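Local structure of alpha-catenin-like protein hmp-1 (Caenorhabditis elegans, 5XA5) at residues Thr106-Asp109 with Phe110-Ser114; Pro47-Thr51 with Glu52-Ala56; Ser116-Lys119 with Arg120-Thr124. The protein links cadherin-bound beta-catenin to actin filaments at cell junctions and is required for cell migration and cell shape changes during embryonic body enclosure and elongation. All coordinates share one frame; numbering follows the deposited sequence.

Interaction 1. Residues Thr106-Asp109 with Phe110-Ser114; sequences TGRD and FVRDS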
loop_
_atom_site.group_PDB
_atom_site.type_symbol
_atom_site.label_atom_id
_atom_site.label_comp_id
_atom_site.label_asym_id
_atom_site.label_seq_id
_atom_site.Cartn_x
_atom_site.Cartn_y
_atom_site.Cartn_z
ATOM N N THR A 106 16.129 -23.461 11.766
ATOM C CA THR A 106 15.566 -24.762 11.412
ATOM C C THR A 106 16.025 -25.156 10.026
ATOM O O THR A 106 16.185 -26.337 9.722
ATOM C CB THR A 106 14.034 -24.773 11.436
ATOM O OG1 THR A 106 13.533 -23.746 10.574
ATOM C CG2 THR A 106 13.524 -24.538 12.851
ATOM N N GLY A 107 16.203 -24.155 9.167
ATOM C CA GLY A 107 16.712 -24.402 7.835
ATOM C C GLY A 107 18.106 -24.987 7.903
ATOM O O GLY A 107 18.434 -25.924 7.175
ATOM N N ARG A 108 18.924 -24.436 8.794
ATOM C CA ARG A 108 20.284 -24.927 8.962
ATOM C C ARG A 108 20.266 -26.354 9.496
ATOM O O ARG A 108 21.033 -27.199 9.042
ATOM C CB ARG A 108 21.084 -24.021 9.900
ATOM C CG ARG A 108 22.597 -24.247 9.834
ATOM C CD ARG A 108 23.299 -23.642 11.038
ATOM N NE ARG A 108 22.884 -22.261 11.276
ATOM C CZ ARG A 108 23.375 -21.208 10.633
ATOM N NH1 ARG A 108 24.307 -21.371 9.703
ATOM N NH2 ARG A 108 22.933 -19.990 10.917
ATOM N N ASP A 109 19.384 -26.607 10.458
ATOM C CA ASP A 109 19.207 -27.948 11.013
ATOM C C ASP A 109 18.852 -28.940 9.916
ATOM O O ASP A 109 19.353 -30.063 9.886
ATOM C CB ASP A 109 18.118 -27.953 12.089
ATOM C CG ASP A 109 18.468 -27.079 13.277
ATOM O OD1 ASP A 109 19.672 -26.848 13.518
ATOM O OD2 ASP A 109 17.533 -26.625 13.970
ATOM N N PHE A 110 17.988 -28.512 9.002
ATOM C CA PHE A 110 17.556 -29.387 7.930
ATOM C C PHE A 110 18.672 -29.698 6.943
ATOM O O PHE A 110 18.926 -30.858 6.658
ATOM C CB PHE A 110 16.362 -28.776 7.196
ATOM C CG PHE A 110 16.178 -29.293 5.795
ATOM C CD1 PHE A 110 15.937 -30.638 5.556
ATOM C CD2 PHE A 110 16.223 -28.421 4.719
ATOM C CE1 PHE A 110 15.766 -31.103 4.259
ATOM C CE2 PHE A 110 16.044 -28.871 3.432
ATOM C CZ PHE A 110 15.824 -30.220 3.196
ATOM N N VAL A 111 19.338 -28.674 6.418
ATOM C CA VAL A 111 20.324 -28.900 5.362
ATOM C C VAL A 111 21.512 -29.701 5.880
ATOM O O VAL A 111 22.243 -30.318 5.108
ATOM C CB VAL A 111 20.838 -27.577 4.759
ATOM C CG1 VAL A 111 19.698 -26.821 4.077
ATOM C CG2 VAL A 111 21.494 -26.719 5.827
ATOM N N ARG A 112 21.696 -29.693 7.194
ATOM C CA ARG A 112 22.805 -30.419 7.804
ATOM C C ARG A 112 22.441 -31.871 8.090
ATOM O O ARG A 112 23.313 -32.696 8.365
ATOM C CB ARG A 112 23.252 -29.719 9.086
ATOM C CG ARG A 112 24.145 -28.509 8.838
ATOM C CD ARG A 112 24.513 -27.809 10.133
ATOM N NE ARG A 112 25.477 -26.735 9.912
ATOM C CZ ARG A 112 25.999 -25.988 10.879
ATOM N NH1 ARG A 112 25.657 -26.202 12.144
ATOM N NH2 ARG A 112 26.876 -25.036 10.586
ATOM N N ASP A 113 21.149 -32.175 8.030
ATOM C CA ASP A 113 20.656 -33.540 8.201
ATOM C C ASP A 113 19.549 -33.744 7.177
ATOM O O ASP A 113 18.396 -34.001 7.524
ATOM C CB ASP A 113 20.155 -33.763 9.631
ATOM C CG ASP A 113 19.805 -35.216 9.920
ATOM O OD1 ASP A 113 20.334 -36.112 9.229
ATOM O OD2 ASP A 113 19.002 -35.455 10.849
ATOM N N SER A 114 19.910 -33.625 5.903
ATOM C CA SER A 114 18.913 -33.397 4.859
ATOM C C SER A 114 18.065 -34.620 4.514
ATOM O O SER A 114 17.134 -34.517 3.716
ATOM C CB SER A 114 19.593 -32.866 3.592
ATOM O OG SER A 114 20.656 -33.702 3.176
#
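Arg108 and Arg112, one turn apart on helix 83-112, run side by side and point the same way. CD of Arg108 sits over the centre of one face of the Arg112 guanidinium, 3.6 Å from Arg112 CZ, while CG of Arg108 comes beside Arg112 NE. The Arg108 chain bends at chi3 (-49°), which turns its own guanidinium aside, the two planes standing 57° apart. Arg112 runs extended from CG to NE, and its NE forms a salt bridge with Glu52 of helix 51-74.

In the backbone under this pair the helix is ending. Val111 N bonds to Gly107 O at 3.0 Å and nearly straight (167°), Arg112 N to Arg108 O at 3.2 Å, and Asp113 N weakly to Asp109 O and also to Phe110 O. CG2 of Val111 packs 3.3 Å from Arg108 O and also touches Gly107 O; beyond it, Val111 meets Thr51 and Val55, whereas Phe110 touches Arg120 and Ala123 of helix 117-165.

Arg108 NH1 and Arg112 NH2 remain 4.6 Å apart, so like charges are held close; the Glu52 carboxylate probably offsets part of that cost, while the CD contact only sets how the two groups stack.

Interaction 2. Residues Pro47-Thr51 with Glu52-Ala56; sequences PGQTT and EGLVA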
loop_
_atom_site.group_PDB
_atom_site.type_symbol
_atom_site.label_atom_id
_atom_site.label_comp_id
_atom_site.label_asym_id
_atom_site.label_seq_id
_atom_site.Cartn_x
_atom_site.Cartn_y
_atom_site.Cartn_z
ATOM N N PRO A 47 24.573 -25.578 -9.688
ATOM C CA PRO A 47 26.030 -25.689 -9.814
ATOM C C PRO A 47 26.772 -24.665 -8.960
ATOM O O PRO A 47 26.449 -23.473 -8.994
ATOM C CB PRO A 47 26.265 -25.445 -11.304
ATOM C CG PRO A 47 24.995 -25.925 -11.946
ATOM C CD PRO A 47 23.920 -25.468 -11.005
ATOM N N GLY A 48 27.724 -25.152 -8.170
ATOM C CA GLY A 48 28.537 -24.294 -7.325
ATOM C C GLY A 48 27.948 -24.010 -5.954
ATOM O O GLY A 48 28.631 -23.479 -5.078
ATOM N N GLN A 49 26.678 -24.351 -5.758
ATOM C CA GLN A 49 26.014 -24.062 -4.491
ATOM C C GLN A 49 26.330 -25.133 -3.445
ATOM O O GLN A 49 26.717 -26.253 -3.788
ATOM C CB GLN A 49 24.495 -23.942 -4.707
ATOM C CG GLN A 49 23.655 -23.574 -3.470
ATOM C CD GLN A 49 24.034 -22.237 -2.838
ATOM O OE1 GLN A 49 25.160 -22.041 -2.373
ATOM N NE2 GLN A 49 23.079 -21.309 -2.813
ATOM N N THR A 50 26.187 -24.772 -2.171
ATOM C CA THR A 50 26.317 -25.719 -1.068
ATOM C C THR A 50 25.161 -25.605 -0.097
ATOM O O THR A 50 24.407 -24.629 -0.128
ATOM C CB THR A 50 27.605 -25.501 -0.282
ATOM O OG1 THR A 50 27.652 -24.150 0.195
ATOM C CG2 THR A 50 28.784 -25.750 -1.164
ATOM N N THR A 51 25.040 -26.589 0.789
ATOM C CA THR A 51 24.008 -26.528 1.814
ATOM C C THR A 51 24.218 -25.304 2.693
ATOM O O THR A 51 23.264 -24.599 3.009
ATOM C CB THR A 51 23.987 -27.789 2.677
ATOM O OG1 THR A 51 25.303 -28.035 3.171
ATOM C CG2 THR A 51 23.528 -28.984 1.856
ATOM N N GLU A 52 25.463 -25.030 3.077
ATOM C CA GLU A 52 25.725 -23.847 3.892
ATOM C C GLU A 52 25.438 -22.553 3.108
ATOM O O GLU A 52 24.955 -21.571 3.677
ATOM C CB GLU A 52 27.163 -23.867 4.422
ATOM C CG GLU A 52 27.442 -25.019 5.397
ATOM C CD GLU A 52 26.524 -25.015 6.615
ATOM O OE1 GLU A 52 26.247 -23.922 7.156
ATOM O OE2 GLU A 52 26.072 -26.105 7.026
ATOM N N GLY A 53 25.712 -22.567 1.807
ATOM C CA GLY A 53 25.382 -21.454 0.933
ATOM C C GLY A 53 23.887 -21.171 0.840
ATOM O O GLY A 53 23.475 -20.010 0.703
ATOM N N LEU A 54 23.064 -22.216 0.896
ATOM C CA LEU A 54 21.607 -22.026 0.878
ATOM C C LEU A 54 21.161 -21.207 2.078
ATOM O O LEU A 54 20.309 -20.326 1.962
ATOM C CB LEU A 54 20.868 -23.364 0.878
ATOM C CG LEU A 54 20.895 -24.221 -0.382
ATOM C CD1 LEU A 54 20.282 -25.597 -0.136
ATOM C CD2 LEU A 54 20.163 -23.502 -1.495
ATOM N N VAL A 55 21.725 -21.513 3.238
ATOM C CA VAL A 55 21.387 -20.794 4.455
ATOM C C VAL A 55 21.933 -19.368 4.378
ATOM O O VAL A 55 21.263 -18.416 4.784
ATOM C CB VAL A 55 21.942 -21.514 5.700
ATOM C CG1 VAL A 55 21.664 -20.715 6.967
ATOM C CG2 VAL A 55 21.366 -22.925 5.806
ATOM N N ALA A 56 23.147 -19.218 3.847
ATOM C CA ALA A 56 23.759 -17.895 3.718
ATOM C C ALA A 56 22.907 -16.977 2.848
ATOM O O ALA A 56 22.680 -15.812 3.190
ATOM C CB ALA A 56 25.174 -18.006 3.151
#
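Two side-chain torsions set up this turn: Thr50 OG1 lies between its own backbone N and carbonyl carbon (chi1 57°), facing Gly53 N, and Gln49, with CG anti to the backbone N, bends at chi2 (59°) to bring its amide back over the chain. Thr50 OG1 accepts from Gly53 N at 3.0 Å. Gln49 OE1 takes the amide N-H of Thr50 at 2.9 Å, the donor lying well off the C=O direction and tilted slightly from the carbonyl plane. Gln49 OE1 also lies 3.4 Å from Gly53 CA, a close approach to a residue with no side chain.

Thr50 is thus the N-cap of helix 51-74, a helix of the alpha-helical vinculin/alpha-catenin fold, in the N-terminal part of the protein. Its hydroxyl satisfies an amide of the first turn that has no preceding turn to bond to, while its carbonyl begins the regular pattern, accepting from Leu54 N at 2.9 Å. Thr51 O receives only weak bonds, from Val55 N and from Leu54 N.

On the flank, the Leu54 side chain crosses that of Gln49: Leu54 CD2 lies 4.0 Å from Gln49 CG and 3.9 Å from Gln49 NE2, and Leu54 CG 3.5 Å from Thr50 O. The leucine also touches Leu45 and Lys46 in the preceding loop. Thr51 and Leu54 each pack against an aromatic side chain of another protein's chain. The polar end of Glu52 is taken by Arg112, and Val55, one residue beyond Leu54, packs on Ile104 and Arg108 of helix 83-112 and on an apolar side chain of the other protein's chain.

Interaction 3. Residues Ser116-Lys119 with Arg120-Thr124; sequences STNK and RAIAT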
loop_
_atom_site.group_PDB
_atom_site.type_symbol
_atom_site.label_atom_id
_atom_site.label_comp_id
_atom_site.label_asym_id
_atom_site.label_seq_id
_atom_site.Cartn_x
_atom_site.Cartn_y
_atom_site.Cartn_z
ATOM N N SER A 116 16.528 -36.229 6.965
ATOM C CA SER A 116 15.554 -36.261 8.044
ATOM C C SER A 116 14.220 -35.684 7.586
ATOM O O SER A 116 14.074 -34.467 7.468
ATOM C CB SER A 116 16.074 -35.489 9.256
ATOM O OG SER A 116 15.029 -35.234 10.177
ATOM N N THR A 117 13.257 -36.562 7.316
ATOM C CA THR A 117 11.915 -36.147 6.919
ATOM C C THR A 117 11.300 -35.197 7.940
ATOM O O THR A 117 10.606 -34.243 7.584
ATOM C CB THR A 117 10.981 -37.359 6.738
ATOM O OG1 THR A 117 10.728 -37.965 8.012
ATOM C CG2 THR A 117 11.600 -38.381 5.795
ATOM N N ASN A 118 11.572 -35.455 9.212
ATOM C CA ASN A 118 11.014 -34.636 10.275
ATOM C C ASN A 118 11.640 -33.240 10.352
ATOM O O ASN A 118 10.951 -32.261 10.660
ATOM C CB ASN A 118 11.167 -35.347 11.614
ATOM C CG ASN A 118 10.421 -34.646 12.722
ATOM O OD1 ASN A 118 9.199 -34.508 12.674
ATOM N ND2 ASN A 118 11.154 -34.181 13.723
ATOM N N LYS A 119 12.940 -33.139 10.085
ATOM C CA LYS A 119 13.590 -31.830 10.077
ATOM C C LYS A 119 13.188 -31.042 8.836
ATOM O O LYS A 119 13.157 -29.812 8.862
ATOM C CB LYS A 119 15.113 -31.959 10.153
ATOM C CG LYS A 119 15.645 -32.219 11.561
ATOM C CD LYS A 119 17.142 -32.503 11.551
ATOM C CE LYS A 119 17.654 -32.857 12.947
ATOM N NZ LYS A 119 19.038 -33.395 12.865
ATOM N N ARG A 120 12.897 -31.752 7.749
ATOM C CA ARG A 120 12.405 -31.090 6.537
ATOM C C ARG A 120 11.047 -30.464 6.817
ATOM O O ARG A 120 10.783 -29.314 6.450
ATOM C CB ARG A 120 12.310 -32.073 5.363
ATOM C CG ARG A 120 11.779 -31.419 4.090
ATOM C CD ARG A 120 11.634 -32.407 2.943
ATOM N NE ARG A 120 12.919 -32.929 2.488
ATOM C CZ ARG A 120 13.667 -32.327 1.572
ATOM N NH1 ARG A 120 13.268 -31.172 1.057
ATOM N NH2 ARG A 120 14.824 -32.857 1.193
ATOM N N ALA A 121 10.188 -31.226 7.486
ATOM C CA ALA A 121 8.853 -30.762 7.840
ATOM C C ALA A 121 8.902 -29.530 8.741
ATOM O O ALA A 121 8.142 -28.578 8.542
ATOM C CB ALA A 121 8.072 -31.887 8.516
ATOM N N ILE A 122 9.797 -29.544 9.725
ATOM C CA ILE A 122 9.931 -28.413 10.640
ATOM C C ILE A 122 10.424 -27.166 9.901
ATOM O O ILE A 122 9.910 -26.065 10.118
ATOM C CB ILE A 122 10.886 -28.739 11.802
ATOM C CG1 ILE A 122 10.251 -29.791 12.708
ATOM C CG2 ILE A 122 11.191 -27.480 12.605
ATOM C CD1 ILE A 122 11.150 -30.260 13.836
ATOM N N ALA A 123 11.408 -27.347 9.021
ATOM C CA ALA A 123 11.919 -26.243 8.205
ATOM C C ALA A 123 10.841 -25.694 7.264
ATOM O O ALA A 123 10.749 -24.484 7.045
ATOM C CB ALA A 123 13.143 -26.698 7.413
ATOM N N THR A 124 10.038 -26.593 6.701
ATOM C CA THR A 124 8.942 -26.204 5.813
ATOM C C THR A 124 7.889 -25.401 6.571
ATOM O O THR A 124 7.359 -24.403 6.066
ATOM C CB THR A 124 8.288 -27.438 5.165
ATOM O OG1 THR A 124 9.282 -28.184 4.450
ATOM C CG2 THR A 124 7.179 -27.031 4.207
#
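The first turns of helix 117-165, a long helix of the vinculin/alpha-catenin fold, begin here with Ser116 as N-cap, and Ser116 O accepts from Arg120 N at 3.0 Å. The side chain of Ser116 does the capping: OG takes the N-H of Lys119, also at 3.0 Å and with an N-H...O angle of 154°. Both the hydroxyl and the carbonyl of one residue thus serve the opening turn. From there the backbone bonds continue regularly, Ala121 N to Thr117 O, Ile122 N to Asn118 O and Ala123 N to Lys119 O.

Along one flank, Asn118 and Ile122 meet at an oblique crossing. CD1 of Ile122 comes within 3.9 Å of Asn118 ND2, and CG1 of Ile122 lies 3.3 Å from Asn118 O. The position of CG1, anti to the carbonyl carbon (chi1 -68°), lays this branch back along the preceding turn; Ile122 also touches Thr106 of helix 83-112. Ala121 CB touches the carbonyl oxygens of Thr117 and Asn118, and Ala123 CB that of Lys119; Ala123 also packs on Met103 of helix 83-112.

Lys119 is extended beyond CG, and its NZ forms a salt bridge with Asp113 in the link between the helices. The Arg120 side chain runs out from the helix, CG anti to the backbone N, and bends at chi3; its NH2 hydrogen-bonds to the backbone of another protein's chain. Arg120 O accepts twice, from Thr124 N at 2.8 Å and from Thr124 OG1 at 2.7 Å, the hydroxyl approaching from above the carbonyl plane.

With Ser116 OG as acceptor for a first-turn amide, the helix start relies on a neutral cap, and the two basic side chains that follow find their polar partners beyond the turn itself.

From the N terminus, the chain first reaches interaction 2, at the start of helix 51-74, then interaction 1, at the end of helix 83-112, and finally interaction 3, at the start of helix 117-165. Each is a local turn; they follow in series without nesting or crossing, and all lie at one end of the elongated chain. Interaction 1 is the middle member. Arg112 pairs with Glu52 (NE to OE2, 3.0 Å), tying interaction 1 to interaction 2 and helix 83-112 to helix 51-74. Asp113 pairs with Lys119 (OD2 to NZ, 2.9 Å), bridging the short link to helix 117-165 and interaction 3. Interactions 2 and 3 do not touch, their nearest atoms lying about 9 Å apart.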